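Local coordinates for protein haloacid dehalogenase-like hydrolase (Bacteroides thetaiotaomicron, PDB 2RBK) that probably acts as a magnesium-dependent phosphatase of the haloacid dehalogenase superfamily, and binds magnesium and a vanadium oxoanion in this crystal form, at residues C104-E109 / S113-N118; E30-H33 / K38-I41. All coordinates share one frame; numbering follows the deposited sequence.

Contact 1: residues C104-E109 / S113-N118; sequences CIFVEE and SVCQPN
A beta hairpin brings C104, I105 and F106 of strand 104-107 against C115, V114 and S113 of strand 112-115 in antiparallel order. The hydrogen-bonded pair F106-S113 is closed by two bonds, from F106 N to S113 O (2.9 Å) and from S113 N back to F106 O. At the pair C104-C115 the bond from C115 N to C104 O is equally short, whereas the return bond from C104 N to C115 O is weak, at 3.4 Å. Between them lies the non-hydrogen-bonded pair I105-V114, whose side chains meet on one face of the sheet, with I105 CG1 3.9 Å from V114 CG2. V114 directs CG2 away from its own backbone N, which brings this methyl to I105.

On the other face C115 SG approaches the F106 ring obliquely, a sulfur-aromatic contact: SG lies 3.5 Å from CE1 of F106, and the line from SG to the ring centroid runs 63° off the ring normal. A chi1 of -59° places SG beside the C115 backbone N and turns it back toward the S113 end of the strand, where the F106 ring lies across the gap. Helices 87-100 and 139-143 cover this face through A94 on F106 and A142 on both F106 and C115.

Toward the turn a water ties the strands together. It donates to F106 O and, at 2.6 Å, to E108 OE2, and is hydrogen-bonded to S113 OG at 2.7 Å. F106 O thus accepts from both the S113 amide and the water, while E108 OE2 also forms a salt bridge with K145, which probably steadies the carboxylate. Strand 149-152 pairs with the far edge of strand 104-107, completing a three-stranded antiparallel sheet backed by helices, consistent with the alpha/beta cap domain of this haloacid dehalogenase family.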
loop_
_atom_site.group_PDB
_atom_site.type_symbol
_atom_site.label_atom_id
_atom_site.label_comp_id
_atom_site.label_asym_id
_atom_site.label_seq_id
_atom_site.Cartn_x
_atom_site.Cartn_y
_atom_site.Cartn_z
ATOM N N CYS A 104 -5.616 1.585 17.069
ATOM C CA CYS A 104 -5.064 2.388 15.976
ATOM C C CYS A 104 -3.544 2.251 15.991
ATOM O O CYS A 104 -2.930 2.336 17.048
ATOM C CB CYS A 104 -5.480 3.841 16.120
ATOM S SG CYS A 104 -5.103 4.876 14.680
ATOM N N ILE A 105 -2.984 2.013 14.815
ATOM C CA ILE A 105 -1.538 1.991 14.575
ATOM C C ILE A 105 -1.101 3.378 14.170
ATOM O O ILE A 105 -1.768 4.097 13.392
ATOM C CB ILE A 105 -1.179 0.953 13.510
ATOM C CG1 ILE A 105 -1.538 -0.462 13.956
ATOM C CG2 ILE A 105 0.232 1.057 13.029
ATOM C CD1 ILE A 105 -1.542 -1.469 12.838
ATOM N N PHE A 106 0.041 3.810 14.728
ATOM C CA PHE A 106 0.656 5.106 14.420
ATOM C C PHE A 106 2.041 4.866 13.904
ATOM O O PHE A 106 2.868 4.269 14.627
ATOM C CB PHE A 106 0.671 6.029 15.649
ATOM C CG PHE A 106 -0.701 6.427 16.136
ATOM C CD1 PHE A 106 -1.428 5.593 16.977
ATOM C CD2 PHE A 106 -1.283 7.619 15.745
ATOM C CE1 PHE A 106 -2.672 5.948 17.384
ATOM C CE2 PHE A 106 -2.517 7.980 16.198
ATOM C CZ PHE A 106 -3.242 7.124 17.017
ATOM N N VAL A 107 2.342 5.295 12.696
ATOM C CA VAL A 107 3.596 5.021 12.052
ATOM C C VAL A 107 4.401 6.321 11.920
ATOM O O VAL A 107 3.913 7.293 11.326
ATOM C CB VAL A 107 3.425 4.387 10.640
ATOM C CG1 VAL A 107 4.782 3.879 10.212
ATOM C CG2 VAL A 107 2.369 3.333 10.616
ATOM N N GLU A 108 5.601 6.315 12.452
ATOM C CA GLU A 108 6.585 7.377 12.324
ATOM C C GLU A 108 7.610 6.928 11.295
ATOM O O GLU A 108 7.602 5.804 10.821
ATOM C CB GLU A 108 7.254 7.631 13.656
ATOM C CG GLU A 108 6.290 8.062 14.759
ATOM C CD GLU A 108 6.971 7.951 16.099
ATOM O OE1 GLU A 108 7.703 8.821 16.561
ATOM O OE2 GLU A 108 6.806 6.883 16.720
ATOM N N GLU A 109 8.543 7.831 10.937
ATOM C CA GLU A 109 9.542 7.462 9.946
ATOM C C GLU A 109 10.336 6.213 10.343
ATOM O O GLU A 109 10.579 5.371 9.492
ATOM C CB GLU A 109 10.480 8.654 9.736
ATOM C CG GLU A 109 11.443 8.377 8.613
ATOM C CD GLU A 109 12.359 9.465 8.141
ATOM O OE1 GLU A 109 12.547 10.449 8.874
ATOM O OE2 GLU A 109 12.906 9.348 6.990
ATOM N N SER A 113 3.945 1.906 16.200
ATOM C CA SER A 113 3.283 1.609 17.475
ATOM C C SER A 113 1.832 1.304 17.273
ATOM O O SER A 113 1.214 1.738 16.304
ATOM C CB SER A 113 3.391 2.849 18.377
ATOM O OG SER A 113 4.658 3.370 18.496
ATOM N N VAL A 114 1.243 0.626 18.252
ATOM C CA VAL A 114 -0.210 0.385 18.274
ATOM C C VAL A 114 -0.740 0.769 19.619
ATOM O O VAL A 114 -0.088 0.561 20.650
ATOM C CB VAL A 114 -0.525 -1.059 17.866
ATOM C CG1 VAL A 114 0.063 -2.081 18.849
ATOM C CG2 VAL A 114 -2.012 -1.245 17.698
ATOM N N CYS A 115 -1.952 1.351 19.590
ATOM C CA CYS A 115 -2.631 1.783 20.796
ATOM C C CYS A 115 -3.823 0.840 21.031
ATOM O O CYS A 115 -4.625 0.608 20.141
ATOM C CB CYS A 115 -3.083 3.195 20.689
ATOM S SG CYS A 115 -1.758 4.376 20.381
ATOM N N GLN A 116 -3.916 0.299 22.265
ATOM C CA GLN A 116 -4.996 -0.566 22.700
ATOM C C GLN A 116 -5.325 -1.697 21.728
ATOM O O GLN A 116 -6.489 -1.937 21.323
ATOM C CB GLN A 116 -6.242 0.259 23.049
ATOM C CG GLN A 116 -6.050 1.352 24.074
ATOM C CD GLN A 116 -5.757 0.854 25.446
ATOM O OE1 GLN A 116 -6.284 -0.211 25.861
ATOM N NE2 GLN A 116 -5.047 1.641 26.253
ATOM N N PRO A 117 -4.307 -2.458 21.353
ATOM C CA PRO A 117 -4.573 -3.527 20.407
ATOM C C PRO A 117 -5.610 -4.545 20.923
ATOM O O PRO A 117 -5.568 -4.841 22.121
ATOM C CB PRO A 117 -3.205 -4.165 20.223
ATOM C CG PRO A 117 -2.391 -3.833 21.449
ATOM C CD PRO A 117 -2.914 -2.471 21.813
ATOM N N ASN A 118 -6.496 -5.030 20.069
ATOM C CA ASN A 118 -7.623 -5.911 20.484
ATOM C C ASN A 118 -7.815 -7.049 19.464
ATOM O O ASN A 118 -6.916 -7.313 18.642
ATOM C CB ASN A 118 -8.893 -5.169 20.784
ATOM C CG ASN A 118 -9.619 -4.598 19.596
ATOM O OD1 ASN A 118 -9.259 -4.865 18.474
ATOM N ND2 ASN A 118 -10.691 -3.810 19.818
HETATM O O HOH W 1 5.119 4.897 16.342
#

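Contact 2: residues E30-H33 / K38-I41; sequences EAAH and KIFI
One face of the flat A32-H33 peptide is covered by the end of I39: CD1 sits above the plane, 4.1 Å from H33 N. The contact lies within a beta-alpha-beta unit of the Rossmann-like haloacid dehalogenase core, in which strand 4-7 leads through helix 23-34 to strand 38-42, and the two strands lie side by side in the parallel part of the main sheet. The imidazole of H33 contributes little to this meeting. Its CG is anti to the backbone N (chi1 172°), which swings the ring away from the peptide. The ring of F40, the next residue along the strand from I39, belongs to the other side of the sheet; it meets the rings of F6 and F199, with its plane about 20° from that of F6 and about 60° from that of F199.

Packing of helix on sheet rests here on a single long side chain. I39 points at the helix, and its CA-CB-CG1-CD1 chain is extended (chi2 172°), which carries CD1 across the gap, while A32 turns its CB toward the strand and meets the same methyl.

The bonds that fix the strand itself go to its neighbours: K38 and F40 pair by backbone with strand 4-7, and I39, which also touches F7, the residue just before the magnesium ligand D8, is hydrogen-bonded through its N to D63 OD2, an anchor for the residue that carries the packing. Alongside the peptide, CD1 of I39 has two looser neighbours, A32 CB at 4.5 Å and H33 CB at 4.2 Å.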
loop_
_atom_site.group_PDB
_atom_site.type_symbol
_atom_site.label_atom_id
_atom_site.label_comp_id
_atom_site.label_asym_id
_atom_site.label_seq_id
_atom_site.Cartn_x
_atom_site.Cartn_y
_atom_site.Cartn_z
ATOM N N GLU A 30 11.433 -11.477 -12.978
ATOM C CA GLU A 30 12.805 -11.739 -13.472
ATOM C C GLU A 30 12.900 -11.377 -14.946
ATOM O O GLU A 30 13.854 -10.705 -15.383
ATOM C CB GLU A 30 13.154 -13.215 -13.260
ATOM C CG GLU A 30 13.600 -13.578 -11.861
ATOM C CD GLU A 30 15.043 -13.271 -11.551
ATOM O OE1 GLU A 30 15.864 -12.843 -12.417
ATOM O OE2 GLU A 30 15.434 -13.370 -10.360
ATOM N N ALA A 31 11.902 -11.832 -15.728
ATOM C CA ALA A 31 11.962 -11.575 -17.159
ATOM C C ALA A 31 11.846 -10.069 -17.455
ATOM O O ALA A 31 12.544 -9.538 -18.307
ATOM C CB ALA A 31 10.834 -12.329 -17.862
ATOM N N ALA A 32 10.965 -9.368 -16.721
ATOM C CA ALA A 32 10.781 -7.931 -16.943
ATOM C C ALA A 32 12.044 -7.171 -16.558
ATOM O O ALA A 32 12.452 -6.214 -17.238
ATOM C CB ALA A 32 9.589 -7.440 -16.186
ATOM N N HIS A 33 12.672 -7.568 -15.471
ATOM C CA HIS A 33 13.905 -6.896 -15.011
ATOM C C HIS A 33 14.975 -6.942 -16.088
ATOM O O HIS A 33 15.677 -5.971 -16.375
ATOM C CB HIS A 33 14.399 -7.601 -13.740
ATOM C CG HIS A 33 15.765 -7.087 -13.322
ATOM N ND1 HIS A 33 15.937 -5.932 -12.641
ATOM C CD2 HIS A 33 16.986 -7.635 -13.571
ATOM C CE1 HIS A 33 17.278 -5.769 -12.480
ATOM N NE2 HIS A 33 17.925 -6.779 -13.031
ATOM N N LYS A 38 11.634 -0.986 -14.971
ATOM C CA LYS A 38 11.816 -0.626 -13.584
ATOM C C LYS A 38 10.599 -1.175 -12.816
ATOM O O LYS A 38 9.466 -1.030 -13.245
ATOM C CB LYS A 38 11.966 0.866 -13.390
ATOM C CG LYS A 38 13.105 1.473 -14.147
ATOM C CD LYS A 38 14.429 0.840 -14.046
ATOM C CE LYS A 38 15.486 1.705 -14.706
ATOM N NZ LYS A 38 16.751 1.029 -14.764
ATOM N N ILE A 39 10.883 -1.803 -11.667
ATOM C CA ILE A 39 9.885 -2.505 -10.892
ATOM C C ILE A 39 9.766 -1.875 -9.512
ATOM O O ILE A 39 10.764 -1.800 -8.761
ATOM C CB ILE A 39 10.270 -3.989 -10.757
ATOM C CG1 ILE A 39 10.289 -4.671 -12.132
ATOM C CG2 ILE A 39 9.371 -4.683 -9.744
ATOM C CD1 ILE A 39 10.824 -6.064 -12.138
ATOM N N PHE A 40 8.602 -1.350 -9.202
ATOM C CA PHE A 40 8.378 -0.602 -7.976
ATOM C C PHE A 40 7.275 -1.242 -7.190
ATOM O O PHE A 40 6.266 -1.754 -7.700
ATOM C CB PHE A 40 7.969 0.828 -8.311
ATOM C CG PHE A 40 9.031 1.537 -9.120
ATOM C CD1 PHE A 40 8.859 1.799 -10.463
ATOM C CD2 PHE A 40 10.225 1.875 -8.497
ATOM C CE1 PHE A 40 9.899 2.440 -11.163
ATOM C CE2 PHE A 40 11.254 2.500 -9.200
ATOM C CZ PHE A 40 11.091 2.751 -10.550
ATOM N N ILE A 41 7.428 -1.187 -5.871
ATOM C CA ILE A 41 6.392 -1.544 -4.909
ATOM C C ILE A 41 5.552 -0.343 -4.599
ATOM O O ILE A 41 6.109 0.758 -4.463
ATOM C CB ILE A 41 7.067 -2.109 -3.643
ATOM C CG1 ILE A 41 7.860 -3.388 -3.975
ATOM C CG2 ILE A 41 6.075 -2.324 -2.511
ATOM C CD1 ILE A 41 7.023 -4.498 -4.545
#

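How the contacts relate
Both contacts are largely buried, yet they lie on opposite sides of the chain's centre, about 32 Å apart between centres, and share no helix or strand. Contact 1 joins two adjacent strands of the small antiparallel sheet, so backbone bonds dominate and side chains and a water add to them. Contact 2 joins a helix to a strand of the main sheet, where apolar touching at one isoleucine tip replaces polar pairing, and exposed H33 marks its outer margin. The magnesium site lies between: I105 of contact 1 is about 12 Å from D10, and I39 of contact 2 about 11 Å from D8, measured between side chains.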